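PDB 2NYZ: lymphotactin, which probably acts as a chemotactic cytokine for lymphocytes, drawing them along a gradient while leaving monocytes and neutrophils unaffected. Local coordinates for residues Y27-T30 with L34-V37. Numbering follows the deposited sequence.
Sequences YTIT and LRAV
Ile29 and Arg35 lie side by side and point the same way, the methyl CG2 of Ile29 coming to 3.8 Å from NH1 of Arg35. The arginine gets there with CG anti to its own backbone N (chi1 -167°) and a bend at chi3 that leaves NH1 beside the isoleucine methyl, which meets the guanidinium obliquely. A long, flexible arginine suits this exposed spot: the start of its aliphatic chain, CB and CG, lies beside the Thr30 carbonyl, while NH1 forms a salt bridge with Glu31 in the intervening turn.

That same Thr30 O accepts the one hydrogen bond between 27-30 and 34-37, from Ala36 N at 3.2 Å and nearly straight, 172° at the hydrogen. Farther along, two CA-H...O contacts join the backbones: Val37 CA lies 3.4 Å from Thr28 O, and Ile29 CA is equally near Ala36 O. Thr28 is also backbone hydrogen-bonded to Ile38, where the regular pairing of the strands begins. The small methyl of Ala36 points away from 27-30 and packs on Leu14, where its size fits a buried place.

At the other end, CG1 of Val37 meets the Tyr27 ring obliquely, 4.1 Å from CD1. Compact and branched, Val37 is buried and also reaches Val56 and Pro51. Tyr27 suits a boundary position: its ring packs on Val60 and Met63 of helix 54-64, while its hydroxyl is hydrogen-bonded to Asp64.

The two segments run in nearly opposite directions, 173° apart. They flank the turn that joins strands 24-28 and 37-41, the first two of the three-stranded antiparallel sheet, with Tyr27 and Val37 contributing to the sheet-helix interface characteristic of the chemokine fold.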
ATOM      1  N   TYR D  27     -27.379  26.124  19.858  1.00 59.08           N
ATOM      2  CA  TYR D  27     -27.543  24.770  19.366  1.00 62.76           C
ATOM      3  C   TYR D  27     -29.000  24.502  19.012  1.00 63.43           C
ATOM      4  O   TYR D  27     -29.894  25.260  19.392  1.00 61.74           O
ATOM      5  CB  TYR D  27     -27.025  23.755  20.404  1.00 65.34           C
ATOM      6  CG  TYR D  27     -27.987  23.399  21.522  1.00 67.97           C
ATOM      7  CD1 TYR D  27     -28.905  22.355  21.372  1.00 69.13           C
ATOM      8  CD2 TYR D  27     -27.974  24.095  22.729  1.00 70.44           C
ATOM      9  CE1 TYR D  27     -29.786  22.013  22.394  1.00 73.49           C
ATOM     10  CE2 TYR D  27     -28.852  23.762  23.762  1.00 77.21           C
ATOM     11  CZ  TYR D  27     -29.757  22.719  23.588  1.00 78.19           C
ATOM     12  OH  TYR D  27     -30.632  22.380  24.602  1.00 77.87           O
ATOM     13  N   THR D  28     -29.220  23.427  18.263  1.00 63.64           N
ATOM     14  CA  THR D  28     -30.546  23.019  17.832  1.00 64.82           C
ATOM     15  C   THR D  28     -30.524  21.503  17.758  1.00 65.83           C
ATOM     16  O   THR D  28     -29.476  20.889  17.955  1.00 62.65           O
ATOM     17  CB  THR D  28     -30.880  23.579  16.436  1.00 64.43           C
ATOM     18  OG1 THR D  28     -29.990  23.015  15.467  1.00 72.01           O
ATOM     19  CG2 THR D  28     -30.715  25.086  16.416  1.00 69.30           C
ATOM     20  N   ILE D  29     -31.668  20.896  17.465  1.00 68.73           N
ATOM     21  CA  ILE D  29     -31.725  19.445  17.374  1.00 73.31           C
ATOM     22  C   ILE D  29     -32.544  18.974  16.188  1.00 75.87           C
ATOM     23  O   ILE D  29     -33.594  18.361  16.359  1.00 77.84           O
ATOM     24  CB  ILE D  29     -32.321  18.832  18.653  1.00 75.55           C
ATOM     25  CG1 ILE D  29     -31.570  19.377  19.877  1.00 81.43           C
ATOM     26  CG2 ILE D  29     -32.244  17.299  18.585  1.00 69.90           C
ATOM     27  CD1 ILE D  29     -32.124  18.928  21.224  1.00 84.55           C
ATOM     28  N   THR D  30     -32.068  19.253  14.982  1.00 79.06           N
ATOM     29  CA  THR D  30     -32.794  18.825  13.795  1.00 83.30           C
ATOM     30  C   THR D  30     -32.963  17.313  13.877  1.00 83.57           C
ATOM     31  O   THR D  30     -32.087  16.613  14.389  1.00 80.57           O
ATOM     32  CB  THR D  30     -32.032  19.187  12.499  1.00 86.97           C
ATOM     33  OG1 THR D  30     -30.824  18.422  12.426  1.00 88.80           O
ATOM     34  CG2 THR D  30     -31.696  20.681  12.475  1.00 88.01           C
ATOM     35  N   LEU D  34     -31.032  11.016  10.331  1.00 81.56           N
ATOM     36  CA  LEU D  34     -29.863  11.045  11.192  1.00 78.63           C
ATOM     37  C   LEU D  34     -30.043  12.244  12.102  1.00 77.20           C
ATOM     38  O   LEU D  34     -29.534  13.333  11.824  1.00 76.86           O
ATOM     39  CB  LEU D  34     -28.590  11.210  10.360  1.00 74.65           C
ATOM     40  CG  LEU D  34     -27.280  11.341  11.134  1.00 70.23           C
ATOM     41  CD1 LEU D  34     -27.034  10.084  11.943  1.00 69.19           C
ATOM     42  CD2 LEU D  34     -26.140  11.583  10.161  1.00 72.46           C
ATOM     43  N   ARG D  35     -30.797  12.048  13.178  1.00 75.67           N
ATOM     44  CA  ARG D  35     -31.046  13.124  14.127  1.00 73.16           C
ATOM     45  C   ARG D  35     -29.720  13.523  14.750  1.00 69.51           C
ATOM     46  O   ARG D  35     -28.846  12.677  14.963  1.00 67.36           O
ATOM     47  CB  ARG D  35     -32.013  12.667  15.223  1.00 74.92           C
ATOM     48  CG  ARG D  35     -32.549  13.811  16.063  1.00 79.95           C
ATOM     49  CD  ARG D  35     -33.365  13.321  17.245  1.00 88.91           C
ATOM     50  NE  ARG D  35     -32.522  12.729  18.279  1.00 95.55           N
ATOM     51  CZ  ARG D  35     -32.565  13.072  19.563  1.00 98.52           C
ATOM     52  NH1 ARG D  35     -33.414  14.008  19.975  1.00 96.81           N
ATOM     53  NH2 ARG D  35     -31.752  12.485  20.434  1.00 99.54           N
ATOM     54  N   ALA D  36     -29.566  14.810  15.041  1.00 65.84           N
ATOM     55  CA  ALA D  36     -28.328  15.278  15.630  1.00 61.08           C
ATOM     56  C   ALA D  36     -28.426  16.644  16.253  1.00 57.22           C
ATOM     57  O   ALA D  36     -29.349  17.408  15.989  1.00 53.94           O
ATOM     58  CB  ALA D  36     -27.228  15.281  14.588  1.00 64.56           C
ATOM     59  N   VAL D  37     -27.445  16.925  17.096  1.00 55.82           N
ATOM     60  CA  VAL D  37     -27.332  18.195  17.776  1.00 54.17           C
ATOM     61  C   VAL D  37     -26.371  19.021  16.940  1.00 52.83           C
ATOM     62  O   VAL D  37     -25.236  18.606  16.701  1.00 52.80           O
ATOM     63  CB  VAL D  37     -26.719  18.026  19.171  1.00 53.70           C
ATOM     64  CG1 VAL D  37     -26.485  19.392  19.798  1.00 52.52           C
ATOM     65  CG2 VAL D  37     -27.628  17.175  20.037  1.00 57.99           C
TER